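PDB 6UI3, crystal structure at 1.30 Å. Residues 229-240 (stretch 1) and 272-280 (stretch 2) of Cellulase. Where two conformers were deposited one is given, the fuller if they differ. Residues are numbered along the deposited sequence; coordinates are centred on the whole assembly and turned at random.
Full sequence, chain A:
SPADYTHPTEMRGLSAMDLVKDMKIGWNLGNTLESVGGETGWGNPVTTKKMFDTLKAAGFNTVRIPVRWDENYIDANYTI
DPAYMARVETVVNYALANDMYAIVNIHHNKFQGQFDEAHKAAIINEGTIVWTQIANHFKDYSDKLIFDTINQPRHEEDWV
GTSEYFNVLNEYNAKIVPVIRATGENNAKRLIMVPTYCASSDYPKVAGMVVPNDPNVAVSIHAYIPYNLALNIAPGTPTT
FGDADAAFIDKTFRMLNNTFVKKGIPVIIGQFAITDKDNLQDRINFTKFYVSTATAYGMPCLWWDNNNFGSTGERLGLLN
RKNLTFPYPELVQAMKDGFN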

# COMPACT_ATOMS: atom_id res chain seq x y z
N LEU A 229 20.16 -4.08 -2.63
CA LEU A 229 20.21 -3.00 -3.60
C LEU A 229 19.10 -1.98 -3.36
O LEU A 229 19.34 -0.77 -3.38
CB LEU A 229 20.07 -3.59 -5.01
CG LEU A 229 19.95 -2.56 -6.14
CD1 LEU A 229 21.21 -1.74 -6.30
CD2 LEU A 229 19.57 -3.25 -7.46
N ALA A 230 17.87 -2.46 -3.16
CA ALA A 230 16.72 -1.58 -3.22
C ALA A 230 16.46 -0.79 -1.95
O ALA A 230 15.94 0.33 -2.02
CB ALA A 230 15.44 -2.36 -3.56
N LEU A 231 16.75 -1.34 -0.78
CA LEU A 231 16.33 -0.72 0.47
C LEU A 231 17.39 -0.66 1.55
O LEU A 231 17.27 0.18 2.44
CB LEU A 231 15.07 -1.41 1.01
CG LEU A 231 14.30 -0.75 2.16
CD1 LEU A 231 13.94 0.67 1.79
CD2 LEU A 231 13.06 -1.57 2.47
N ASN A 232 18.42 -1.50 1.52
CA ASN A 232 19.48 -1.43 2.52
C ASN A 232 20.28 -0.16 2.28
O ASN A 232 20.89 0.01 1.22
CB ASN A 232 20.36 -2.65 2.34
CG ASN A 232 21.37 -2.84 3.45
OD1 ASN A 232 21.70 -1.92 4.18
ND2 ASN A 232 21.90 -4.05 3.52
N ILE A 233 20.32 0.73 3.27
CA ILE A 233 20.97 2.03 3.14
C ILE A 233 22.38 2.05 3.72
O ILE A 233 23.02 3.11 3.68
CB ILE A 233 20.12 3.17 3.76
CG1 ILE A 233 19.87 2.95 5.25
CG2 ILE A 233 18.79 3.30 3.02
CD1 ILE A 233 19.27 4.17 5.98
N ALA A 234 22.87 0.95 4.25
CA ALA A 234 24.20 0.96 4.84
C ALA A 234 25.25 1.32 3.79
O ALA A 234 25.13 0.96 2.61
CB ALA A 234 24.51 -0.41 5.44
N PRO A 235 26.30 2.02 4.18
CA PRO A 235 27.37 2.29 3.22
C PRO A 235 28.03 0.99 2.79
O PRO A 235 28.09 0.02 3.55
CB PRO A 235 28.34 3.18 4.01
CG PRO A 235 28.04 2.89 5.45
CD PRO A 235 26.59 2.56 5.52
N GLY A 236 28.54 0.98 1.56
CA GLY A 236 29.21 -0.18 1.00
C GLY A 236 28.31 -1.24 0.42
O GLY A 236 28.81 -2.25 -0.08
N THR A 237 27.00 -1.05 0.48
CA THR A 237 26.04 -2.00 -0.07
C THR A 237 25.94 -1.85 -1.58
O THR A 237 26.42 -0.87 -2.16
CB THR A 237 24.68 -1.80 0.59
OG1 THR A 237 24.27 -0.44 0.46
CG2 THR A 237 24.72 -2.22 2.06
N PRO A 238 25.31 -2.80 -2.26
CA PRO A 238 25.26 -2.75 -3.73
C PRO A 238 24.55 -1.52 -4.27
O PRO A 238 23.53 -1.09 -3.72
CB PRO A 238 24.50 -4.03 -4.10
CG PRO A 238 24.78 -4.97 -2.98
CD PRO A 238 24.84 -4.10 -1.74
N THR A 239 25.07 -1.00 -5.38
CA THR A 239 24.47 0.10 -6.12
C THR A 239 24.13 -0.25 -7.57
O THR A 239 23.41 0.52 -8.20
CB THR A 239 25.39 1.32 -6.12
OG1 THR A 239 26.59 1.04 -6.84
CG2 THR A 239 25.76 1.74 -4.72
N THR A 240 24.65 -1.34 -8.11
CA THR A 240 24.48 -1.69 -9.52
C THR A 240 23.28 -2.61 -9.68
O THR A 240 23.13 -3.59 -8.93
CB THR A 240 25.74 -2.36 -10.07
OG1 THR A 240 26.84 -1.45 -10.00
CG2 THR A 240 25.56 -2.82 -11.53
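Stretch 2 (272-280) FAITDKDNL

The ammonium group of Lys277 gathers three oxygens of stretch 1. Lys277 NZ donates to Asn232 O at 2.9 Å, to Thr237 OG1 at 2.8 Å and to Pro238 O at 2.9 Å. The side chain is fully extended beyond chi1, which is m; chi2 to chi4 are all t. This carries NZ into the loop that follows the helix end at Ala230. The type II turn from Ala234 to Thr237 lies within that loop, and Thr237 OG1 itself donates to Ala234 O at 2.7 Å. Lys277 has the largest area covered by the other stretch.

Stretch 2 has no regular helix or strand and is extended from Phe272 to Thr275. From Ile274 to Lys277 it runs in broadly the same direction as stretch 1 from Ala230 to Thr239. The closest CA atoms are those of Ile274 and Ala230, 4.2 Å apart. There Thr275 N donates to Ala230 O at 2.8 Å, and Ile274 CA makes a CA-H...O contact with the same oxygen at 3.4 Å. Ile274 CD1 packs on Leu229 CG at 3.9 Å.

Farther along, Thr239 CG2 lies 3.8 Å from Lys277 CB. Asn279 ND2 donates to Thr239 O at 2.9 Å, while its OD1 accepts from Lys277 N at 2.9 Å. One water joins Leu229 O, Thr275 O and Asn279 ND2, bridging the two stretches.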

# COMPACT_ATOMS: atom_id res chain seq x y z
N PHE A 272 6.87 -0.42 -3.45
CA PHE A 272 8.20 -0.75 -3.92
C PHE A 272 8.94 0.57 -4.09
O PHE A 272 8.34 1.64 -4.09
CB PHE A 272 8.19 -1.53 -5.26
CG PHE A 272 8.15 -0.64 -6.48
CD1 PHE A 272 7.06 0.16 -6.75
CD2 PHE A 272 9.22 -0.61 -7.38
CE1 PHE A 272 7.04 0.99 -7.85
CE2 PHE A 272 9.18 0.21 -8.49
CZ PHE A 272 8.10 0.99 -8.72
N ALA A 273 10.27 0.48 -4.22
CA ALA A 273 11.12 1.62 -4.53
C ALA A 273 12.55 1.10 -4.62
O ALA A 273 12.83 -0.06 -4.29
CB ALA A 273 11.05 2.72 -3.48
N ILE A 274 13.46 1.97 -5.09
CA ILE A 274 14.90 1.74 -4.99
C ILE A 274 15.52 3.00 -4.40
O ILE A 274 15.36 4.10 -4.95
CB ILE A 274 15.55 1.33 -6.32
CG1 ILE A 274 17.08 1.25 -6.18
CG2 ILE A 274 15.11 2.22 -7.50
CD1 ILE A 274 17.79 0.50 -7.27
N THR A 275 16.20 2.85 -3.27
CA THR A 275 16.75 3.99 -2.55
C THR A 275 17.91 4.63 -3.31
O THR A 275 18.68 3.97 -4.01
CB THR A 275 17.14 3.53 -1.13
OG1 THR A 275 17.37 4.68 -0.31
CG2 THR A 275 18.38 2.63 -1.11
N ASP A 276 18.02 5.95 -3.16
CA ASP A 276 19.05 6.71 -3.85
C ASP A 276 20.41 6.43 -3.22
O ASP A 276 20.66 6.78 -2.06
CB ASP A 276 18.74 8.21 -3.79
CG ASP A 276 19.56 9.03 -4.75
OD1 ASP A 276 20.40 8.47 -5.49
OD2 ASP A 276 19.38 10.28 -4.74
N LYS A 277 21.31 5.85 -4.00
CA LYS A 277 22.71 5.67 -3.63
C LYS A 277 23.59 6.42 -4.63
O LYS A 277 24.69 5.97 -4.97
CB LYS A 277 23.06 4.19 -3.55
CG LYS A 277 22.22 3.42 -2.52
CD LYS A 277 22.61 1.97 -2.42
CE LYS A 277 21.66 1.19 -1.55
NZ LYS A 277 22.14 -0.21 -1.34
N ASP A 278 23.09 7.55 -5.13
CA ASP A 278 23.80 8.35 -6.14
C ASP A 278 24.07 7.51 -7.39
O ASP A 278 25.14 7.60 -8.00
CB ASP A 278 25.04 9.01 -5.55
CG ASP A 278 24.70 9.82 -4.31
OD1 ASP A 278 25.25 9.55 -3.23
OD2 ASP A 278 23.81 10.70 -4.41
N ASN A 279 23.08 6.73 -7.77
CA ASN A 279 23.15 5.72 -8.81
C ASN A 279 21.97 5.83 -9.75
O ASN A 279 21.26 4.85 -10.02
CB ASN A 279 23.23 4.32 -8.18
CG ASN A 279 22.05 3.99 -7.27
OD1 ASN A 279 21.36 4.87 -6.74
ND2 ASN A 279 21.83 2.69 -7.06
N LEU A 280 21.74 7.03 -10.28
CA LEU A 280 20.53 7.32 -11.04
C LEU A 280 20.29 6.31 -12.16
O LEU A 280 19.17 5.83 -12.34
CB LEU A 280 20.57 8.74 -11.61
CG LEU A 280 19.33 9.12 -12.43
CD1 LEU A 280 18.07 9.13 -11.60
CD2 LEU A 280 19.56 10.47 -13.11
O HOH W 1 20.13 1.72 -4.83